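Local coordinates for cell division control protein 45 cdc45 putative (Entamoeba histolytica, PDB 6CC2), which probably serves in DNA replication as the Cdc45 component of the replicative helicase that unwinds the parental duplex, at residues A[1-13]-A[116-130]. Sequence-based numbering, arbitrary orientation.
Sequences MIINGTSFEELYN and NVTNTNIGLITSNEY. With EDO (1,2-ethanediol), chain I.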
HETATM    1  N   MSE A   1      -1.809  -2.672  26.856  1.00 26.57           N
HETATM    2  CA  MSE A   1      -0.629  -3.459  27.212  1.00 35.85           C
HETATM    3  C   MSE A   1      -0.013  -4.100  25.978  1.00 29.24           C
HETATM    4  O   MSE A   1      -0.674  -4.245  24.952  1.00 28.97           O
HETATM    5  CB  MSE A   1      -0.987  -4.537  28.232  1.00 59.93           C
HETATM    6  CG  MSE A   1      -2.024  -5.536  27.760  1.00 84.27           C
HETATM    7 SE   MSE A   1      -2.369  -6.911  29.105  1.00110.51          SE
HETATM    8  CE  MSE A   1      -3.825  -7.848  28.203  1.00120.37           C
ATOM      9  N   ILE A   2       1.259  -4.453  26.073  1.00 30.92           N
ATOM     10  CA  ILE A   2       1.962  -5.142  24.988  1.00 35.51           C
ATOM     11  C   ILE A   2       1.801  -6.648  25.179  1.00 38.31           C
ATOM     12  O   ILE A   2       2.083  -7.180  26.263  1.00 41.25           O
ATOM     13  CB  ILE A   2       3.448  -4.757  24.959  1.00 43.44           C
ATOM     14  CG1 ILE A   2       3.615  -3.258  24.691  1.00 48.00           C
ATOM     15  CG2 ILE A   2       4.192  -5.580  23.913  1.00 44.19           C
ATOM     16  CD1 ILE A   2       3.123  -2.811  23.356  1.00 54.93           C
ATOM     17  N   ILE A   3       1.331  -7.327  24.134  1.00 36.92           N
ATOM     18  CA  ILE A   3       1.211  -8.787  24.111  1.00 38.03           C
ATOM     19  C   ILE A   3       2.310  -9.315  23.199  1.00 34.90           C
ATOM     20  O   ILE A   3       2.422  -8.882  22.048  1.00 38.47           O
ATOM     21  CB  ILE A   3      -0.171  -9.239  23.603  1.00 36.59           C
ATOM     22  CG1 ILE A   3      -1.295  -8.569  24.392  1.00 36.18           C
ATOM     23  CG2 ILE A   3      -0.306 -10.752  23.678  1.00 39.47           C
ATOM     24  CD1 ILE A   3      -1.191  -8.727  25.894  1.00 43.01           C
ATOM     25  N   ASN A   4       3.111 -10.233  23.705  1.00 32.64           N
ATOM     26  CA  ASN A   4       4.200 -10.827  22.947  1.00 37.21           C
ATOM     27  C   ASN A   4       3.981 -12.339  22.857  1.00 35.08           C
ATOM     28  O   ASN A   4       2.953 -12.862  23.280  1.00 34.96           O
ATOM     29  CB  ASN A   4       5.549 -10.475  23.588  1.00 46.70           C
ATOM     30  CG  ASN A   4       5.803 -11.236  24.870  1.00 59.38           C
ATOM     31  OD1 ASN A   4       5.250 -10.913  25.922  1.00 63.06           O
ATOM     32  ND2 ASN A   4       6.652 -12.249  24.794  1.00 69.55           N
ATOM     33  N   GLY A   5       4.971 -13.039  22.305  1.00 33.25           N
ATOM     34  CA  GLY A   5       4.808 -14.453  22.017  1.00 34.83           C
ATOM     35  C   GLY A   5       4.527 -15.305  23.234  1.00 35.82           C
ATOM     36  O   GLY A   5       3.871 -16.343  23.129  1.00 38.87           O
ATOM     37  N   THR A   6       5.041 -14.903  24.397  1.00 33.79           N
ATOM     38  CA  THR A   6       4.797 -15.679  25.598  1.00 39.05           C
ATOM     39  C   THR A   6       3.324 -15.710  25.991  1.00 38.72           C
ATOM     40  O   THR A   6       2.953 -16.523  26.847  1.00 41.02           O
ATOM     41  CB  THR A   6       5.631 -15.120  26.755  1.00 47.92           C
ATOM     42  OG1 THR A   6       5.632 -16.056  27.836  1.00 64.28           O
ATOM     43  CG2 THR A   6       5.059 -13.798  27.238  1.00 45.41           C
ATOM     44  N   SER A   7       2.484 -14.868  25.391  1.00 38.38           N
ATOM     45  CA  SER A   7       1.069 -14.795  25.722  1.00 38.44           C
ATOM     46  C   SER A   7       0.163 -15.298  24.607  1.00 38.43           C
ATOM     47  O   SER A   7      -1.059 -15.280  24.771  1.00 34.26           O
ATOM     48  CB  SER A   7       0.680 -13.344  26.064  1.00 37.67           C
ATOM     49  OG  SER A   7       1.470 -12.852  27.136  1.00 45.23           O
ATOM     50  N   PHE A   8       0.720 -15.740  23.477  1.00 33.92           N
ATOM     51  CA  PHE A   8      -0.127 -16.132  22.355  1.00 29.22           C
ATOM     52  C   PHE A   8      -0.994 -17.338  22.710  1.00 30.25           C
ATOM     53  O   PHE A   8      -2.151 -17.430  22.284  1.00 31.36           O
ATOM     54  CB  PHE A   8       0.723 -16.454  21.123  1.00 29.52           C
ATOM     55  CG  PHE A   8       1.391 -15.261  20.488  1.00 30.37           C
ATOM     56  CD1 PHE A   8       1.088 -13.971  20.876  1.00 31.42           C
ATOM     57  CD2 PHE A   8       2.327 -15.450  19.485  1.00 29.48           C
ATOM     58  CE1 PHE A   8       1.707 -12.880  20.269  1.00 31.75           C
ATOM     59  CE2 PHE A   8       2.959 -14.370  18.878  1.00 28.79           C
ATOM     60  CZ  PHE A   8       2.645 -13.087  19.279  1.00 30.30           C
ATOM     61  N   GLU A   9      -0.441 -18.283  23.469  1.00 32.43           N
ATOM     62  CA  GLU A   9      -1.204 -19.469  23.853  1.00 34.11           C
ATOM     63  C   GLU A   9      -2.421 -19.084  24.688  1.00 36.07           C
ATOM     64  O   GLU A   9      -3.546 -19.522  24.414  1.00 34.90           O
ATOM     65  CB  GLU A   9      -0.310 -20.448  24.609  1.00 40.45           C
ATOM     66  CG  GLU A   9      -0.967 -21.799  24.857  1.00 56.85           C
ATOM     67  CD  GLU A   9      -0.073 -22.754  25.630  1.00 72.42           C
ATOM     68  OE1 GLU A   9       1.099 -22.405  25.885  1.00 74.28           O
ATOM     69  OE2 GLU A   9      -0.549 -23.850  25.983  1.00 77.24           O
ATOM     70  N   GLU A  10      -2.217 -18.250  25.710  1.00 39.16           N
ATOM     71  CA  GLU A  10      -3.335 -17.795  26.528  1.00 39.44           C
ATOM     72  C   GLU A  10      -4.345 -17.016  25.692  1.00 33.21           C
ATOM     73  O   GLU A  10      -5.561 -17.144  25.882  1.00 35.49           O
ATOM     74  CB  GLU A  10      -2.810 -16.943  27.682  1.00 48.03           C
ATOM     75  CG  GLU A  10      -3.891 -16.416  28.616  1.00 67.45           C
ATOM     76  CD  GLU A  10      -3.331 -15.551  29.728  1.00 82.88           C
ATOM     77  OE1 GLU A  10      -2.097 -15.550  29.923  1.00 87.15           O
ATOM     78  OE2 GLU A  10      -4.126 -14.866  30.405  1.00 89.23           O
ATOM     79  N   LEU A  11      -3.864 -16.200  24.748  1.00 28.75           N
ATOM     80  CA  LEU A  11      -4.761 -15.422  23.906  1.00 31.69           C
ATOM     81  C   LEU A  11      -5.665 -16.330  23.090  1.00 33.52           C
ATOM     82  O   LEU A  11      -6.890 -16.155  23.071  1.00 31.60           O
ATOM     83  CB  LEU A  11      -3.941 -14.504  22.999  1.00 32.15           C
ATOM     84  CG  LEU A  11      -4.696 -13.416  22.229  1.00 31.76           C
ATOM     85  CD1 LEU A  11      -3.750 -12.293  21.799  1.00 29.87           C
ATOM     86  CD2 LEU A  11      -5.418 -13.990  21.020  1.00 32.10           C
ATOM     87  N   TYR A  12      -5.077 -17.312  22.404  1.00 32.64           N
ATOM     88  CA  TYR A  12      -5.851 -18.165  21.511  1.00 30.85           C
ATOM     89  C   TYR A  12      -6.770 -19.114  22.276  1.00 30.55           C
ATOM     90  O   TYR A  12      -7.865 -19.420  21.794  1.00 32.69           O
ATOM     91  CB  TYR A  12      -4.896 -18.954  20.596  1.00 35.00           C
ATOM     92  CG  TYR A  12      -5.526 -19.344  19.283  1.00 30.69           C
ATOM     93  CD1 TYR A  12      -6.243 -20.531  19.159  1.00 32.37           C
ATOM     94  CD2 TYR A  12      -5.414 -18.534  18.176  1.00 26.05           C
ATOM     95  CE1 TYR A  12      -6.836 -20.877  17.959  1.00 31.97           C
ATOM     96  CE2 TYR A  12      -5.995 -18.872  16.976  1.00 27.23           C
ATOM     97  CZ  TYR A  12      -6.704 -20.043  16.874  1.00 29.82           C
ATOM     98  OH  TYR A  12      -7.282 -20.383  15.669  1.00 33.17           O
ATOM     99  N   ASN A  13      -6.338 -19.602  23.437  1.00 30.03           N
ATOM    100  CA  ASN A  13      -7.236 -20.379  24.285  1.00 34.54           C
ATOM    101  C   ASN A  13      -8.484 -19.572  24.626  1.00 34.90           C
ATOM    102  O   ASN A  13      -9.590 -20.123  24.705  1.00 35.94           O
ATOM    103  CB  ASN A  13      -6.520 -20.813  25.560  1.00 38.04           C
ATOM    104  CG  ASN A  13      -5.596 -21.992  25.339  1.00 43.61           C
ATOM    105  OD1 ASN A  13      -5.716 -22.712  24.348  1.00 49.49           O
ATOM    106  ND2 ASN A  13      -4.684 -22.209  26.276  1.00 45.69           N
ATOM    107  N   ASN A 116      -2.680   3.523  25.211  1.00 25.13           N
ATOM    108  CA  ASN A 116      -2.883   2.153  24.740  1.00 25.71           C
ATOM    109  C   ASN A 116      -1.938   1.191  25.451  1.00 29.47           C
ATOM    110  O   ASN A 116      -2.327   0.075  25.814  1.00 32.75           O
ATOM    111  CB  ASN A 116      -2.659   2.065  23.233  1.00 27.05           C
ATOM    112  CG  ASN A 116      -3.815   2.662  22.405  1.00 28.15           C
ATOM    113  OD1 ASN A 116      -4.780   3.216  22.937  1.00 27.61           O
ATOM    114  ND2 ASN A 116      -3.700   2.544  21.099  1.00 25.49           N
ATOM    115  N   VAL A 117      -0.683   1.607  25.651  1.00 27.74           N
ATOM    116  CA  VAL A 117       0.306   0.729  26.256  1.00 28.76           C
ATOM    117  C   VAL A 117      -0.036   0.453  27.713  1.00 29.33           C
ATOM    118  O   VAL A 117       0.130  -0.670  28.198  1.00 33.39           O
ATOM    119  CB  VAL A 117       1.717   1.334  26.122  1.00 34.34           C
ATOM    120  CG1 VAL A 117       2.735   0.482  26.854  1.00 35.41           C
ATOM    121  CG2 VAL A 117       2.105   1.477  24.663  1.00 35.09           C
ATOM    122  N   THR A 118      -0.487   1.473  28.445  1.00 30.08           N
ATOM    123  CA  THR A 118      -0.735   1.300  29.870  1.00 34.44           C
ATOM    124  C   THR A 118      -2.109   0.710  30.177  1.00 35.64           C
ATOM    125  O   THR A 118      -2.347   0.313  31.319  1.00 37.46           O
ATOM    126  CB  THR A 118      -0.582   2.639  30.604  1.00 39.20           C
ATOM    127  OG1 THR A 118      -1.512   3.586  30.078  1.00 39.81           O
ATOM    128  CG2 THR A 118       0.830   3.174  30.442  1.00 40.65           C
ATOM    129  N   ASN A 119      -2.998   0.626  29.196  1.00 32.07           N
ATOM    130  CA  ASN A 119      -4.338   0.097  29.407  1.00 31.74           C
ATOM    131  C   ASN A 119      -4.288  -1.427  29.404  1.00 33.31           C
ATOM    132  O   ASN A 119      -3.951  -2.043  28.384  1.00 32.84           O
ATOM    133  CB  ASN A 119      -5.272   0.609  28.317  1.00 30.49           C
ATOM    134  CG  ASN A 119      -6.734   0.303  28.602  1.00 32.93           C
ATOM    135  OD1 ASN A 119      -7.079  -0.795  29.048  1.00 35.67           O
ATOM    136  ND2 ASN A 119      -7.593   1.284  28.365  1.00 34.56           N
ATOM    137  N   THR A 120      -4.650  -2.037  30.532  1.00 35.47           N
ATOM    138  CA  THR A 120      -4.619  -3.492  30.615  1.00 33.41           C
ATOM    139  C   THR A 120      -5.682  -4.163  29.757  1.00 33.85           C
ATOM    140  O   THR A 120      -5.621  -5.388  29.584  1.00 36.97           O
ATOM    141  CB  THR A 120      -4.785  -3.943  32.079  1.00 38.11           C
ATOM    142  OG1 THR A 120      -5.911  -3.276  32.660  1.00 38.97           O
ATOM    143  CG2 THR A 120      -3.544  -3.617  32.881  1.00 47.80           C
ATOM    144  N   ASN A 121      -6.638  -3.409  29.224  1.00 32.11           N
ATOM    145  CA  ASN A 121      -7.735  -3.958  28.436  1.00 37.53           C
ATOM    146  C   ASN A 121      -7.529  -3.791  26.936  1.00 34.24           C
ATOM    147  O   ASN A 121      -8.430  -4.098  26.159  1.00 36.09           O
ATOM    148  CB  ASN A 121      -9.050  -3.295  28.849  1.00 59.99           C
ATOM    149  CG  ASN A 121     -10.234  -4.230  28.725  1.00 87.38           C
ATOM    150  OD1 ASN A 121     -10.770  -4.438  27.634  1.00 87.50           O
ATOM    151  ND2 ASN A 121     -10.655  -4.799  29.850  1.00106.01           N
ATOM    152  N   ILE A 122      -6.370  -3.307  26.516  1.00 29.49           N
ATOM    153  CA  ILE A 122      -6.033  -3.148  25.110  1.00 26.32           C
ATOM    154  C   ILE A 122      -4.803  -4.008  24.849  1.00 29.80           C
ATOM    155  O   ILE A 122      -3.755  -3.805  25.473  1.00 39.00           O
ATOM    156  CB  ILE A 122      -5.782  -1.679  24.742  1.00 27.42           C
ATOM    157  CG1 ILE A 122      -7.053  -0.863  24.964  1.00 33.01           C
ATOM    158  CG2 ILE A 122      -5.327  -1.559  23.271  1.00 28.78           C
ATOM    159  CD1 ILE A 122      -6.870   0.631  24.842  1.00 38.21           C
ATOM    160  N   GLY A 123      -4.947  -4.988  23.963  1.00 27.07           N
ATOM    161  CA  GLY A 123      -3.863  -5.905  23.673  1.00 25.04           C
ATOM    162  C   GLY A 123      -3.110  -5.542  22.405  1.00 25.70           C
ATOM    163  O   GLY A 123      -3.567  -5.856  21.300  1.00 25.32           O
ATOM    164  N   LEU A 124      -1.973  -4.864  22.558  1.00 28.55           N
ATOM    165  CA  LEU A 124      -1.108  -4.518  21.436  1.00 24.27           C
ATOM    166  C   LEU A 124      -0.198  -5.700  21.119  1.00 25.63           C
ATOM    167  O   LEU A 124       0.737  -5.991  21.868  1.00 26.92           O
ATOM    168  CB  LEU A 124      -0.282  -3.277  21.775  1.00 24.34           C
ATOM    169  CG  LEU A 124      -1.011  -1.983  22.047  1.00 28.62           C
ATOM    170  CD1 LEU A 124      -0.127  -1.018  22.821  1.00 26.22           C
ATOM    171  CD2 LEU A 124      -1.460  -1.352  20.726  1.00 35.13           C
ATOM    172  N   ILE A 125      -0.457  -6.375  20.024  1.00 21.49           N
ATOM    173  CA  ILE A 125       0.237  -7.619  19.704  1.00 23.73           C
ATOM    174  C   ILE A 125       1.526  -7.318  18.955  1.00 25.29           C
ATOM    175  O   ILE A 125       1.528  -6.596  17.946  1.00 26.05           O
ATOM    176  CB  ILE A 125      -0.660  -8.571  18.897  1.00 23.19           C
ATOM    177  CG1 ILE A 125      -1.895  -8.928  19.707  1.00 24.12           C
ATOM    178  CG2 ILE A 125       0.107  -9.830  18.513  1.00 23.57           C
ATOM    179  CD1 ILE A 125      -2.918  -9.730  18.920  1.00 26.51           C
ATOM    180  N   THR A 126       2.631  -7.869  19.463  1.00 26.76           N
ATOM    181  CA  THR A 126       3.918  -7.821  18.789  1.00 29.34           C
ATOM    182  C   THR A 126       4.469  -9.237  18.726  1.00 29.16           C
ATOM    183  O   THR A 126       4.054 -10.116  19.493  1.00 31.09           O
ATOM    184  CB  THR A 126       4.927  -6.927  19.525  1.00 34.93           C
ATOM    185  OG1 THR A 126       5.370  -7.610  20.698  1.00 37.99           O
ATOM    186  CG2 THR A 126       4.296  -5.603  19.920  1.00 32.96           C
ATOM    187  N   SER A 127       5.419  -9.449  17.822  1.00 29.71           N
ATOM    188  CA  SER A 127       5.961 -10.784  17.589  1.00 33.04           C
ATOM    189  C   SER A 127       7.114 -11.155  18.509  1.00 41.79           C
ATOM    190  O   SER A 127       7.548 -12.316  18.493  1.00 45.89           O
ATOM    191  CB  SER A 127       6.430 -10.904  16.144  1.00 30.31           C
ATOM    192  OG  SER A 127       7.592 -10.118  15.947  1.00 36.07           O
ATOM    193  N   ASN A 128       7.618 -10.218  19.311  1.00 40.70           N
ATOM    194  CA  ASN A 128       8.768 -10.512  20.155  1.00 50.14           C
ATOM    195  C   ASN A 128       8.487 -11.700  21.070  1.00 54.35           C
ATOM    196  O   ASN A 128       7.337 -12.073  21.319  1.00 49.64           O
ATOM    197  CB  ASN A 128       9.130  -9.301  21.016  1.00 63.40           C
ATOM    198  CG  ASN A 128       8.958  -7.989  20.287  1.00 75.69           C
ATOM    199  OD1 ASN A 128       9.553  -7.763  19.232  1.00 81.81           O
ATOM    200  ND2 ASN A 128       8.122  -7.117  20.838  1.00 79.75           N
ATOM    201  N   GLU A 129       9.567 -12.296  21.580  1.00 65.30           N
ATOM    202  CA  GLU A 129       9.475 -13.352  22.579  1.00 78.66           C
ATOM    203  C   GLU A 129       9.961 -12.920  23.955  1.00 88.31           C
ATOM    204  O   GLU A 129       9.771 -13.666  24.922  1.00 90.59           O
ATOM    205  CB  GLU A 129      10.281 -14.584  22.137  1.00 85.38           C
ATOM    206  CG  GLU A 129       9.669 -15.369  20.985  1.00 84.81           C
ATOM    207  CD  GLU A 129       8.397 -16.099  21.377  1.00 81.01           C
ATOM    208  OE1 GLU A 129       8.222 -16.407  22.578  1.00 78.43           O
ATOM    209  OE2 GLU A 129       7.569 -16.361  20.480  1.00 77.54           O
ATOM    210  N   TYR A 130      10.587 -11.752  24.072  1.00 95.69           N
ATOM    211  CA  TYR A 130      11.127 -11.308  25.352  1.00 99.94           C
ATOM    212  C   TYR A 130      10.013 -11.016  26.355  1.00 96.62           C
ATOM    213  O   TYR A 130       8.916 -10.605  25.979  1.00 92.46           O
ATOM    214  CB  TYR A 130      12.017 -10.071  25.168  1.00105.28           C
ATOM    215  CG  TYR A 130      11.378  -8.928  24.408  1.00110.67           C
ATOM    216  CD1 TYR A 130      10.254  -8.276  24.901  1.00120.23           C
ATOM    217  CD2 TYR A 130      11.917  -8.482  23.209  1.00109.67           C
ATOM    218  CE1 TYR A 130       9.670  -7.232  24.210  1.00125.64           C
ATOM    219  CE2 TYR A 130      11.342  -7.434  22.518  1.00115.87           C
ATOM    220  CZ  TYR A 130      10.221  -6.811  23.024  1.00126.77           C
ATOM    221  OH  TYR A 130       9.641  -5.768  22.338  1.00134.88           O
TER
HETATM  222  C1  EDO I 608       8.448  -7.076  27.489  1.00 64.98           C
HETATM  223  O1  EDO I 608       9.531  -7.969  27.770  1.00 60.82           O
HETATM  224  C2  EDO I 608       8.991  -5.700  27.122  1.00 66.81           C
HETATM  225  O2  EDO I 608       7.926  -4.884  26.628  1.00 71.05           O
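The amino group of Met1 is held by three backbone carbonyls: its N gives hydrogen bonds to Ile122 O (2.6 Å), Asn119 O and Asn116 O, acceptors that would suit a charged ammonium. CG sits between the backbone N and the carbonyl carbon (chi1 60°), and the extended selenomethionine chain beyond it carries SE and CE to Thr120 O in the turn 119-122. CB sits near Asn119 O and Ile122 O, CG lies 3.4 Å from Ile122 O, SE passes Thr120 O, and CE ends 3.3 Å from Thr120 O.

Strand 2-3 then pairs in parallel with strand 122-125. Leu124 N bonds to Met1 O, Ile3 N gives a nearly straight bond to Leu124 O (173°), and Thr126 N donates to Ile3 O. On one face of the sheet, Ile2 CD1 meets Leu124 CD1 at 3.8 Å. On the other, Ile125 sends CG2, anti to its own N, to Phe8 CE1 and reaches Leu11 CD1 with CD1 (3.9 Å), beneath helix 8-20. Phe8 also brings its ring edge to Thr126 O, while Gly5 CA covers one ring face and Gly5 N bonds to Asn128 O. Strand 2-3 is an outermost strand of the parallel, Rossmann-like alpha/beta sheet, with 122-125 between it and 102-106, consistent with the DHH-type fold of Cdc45.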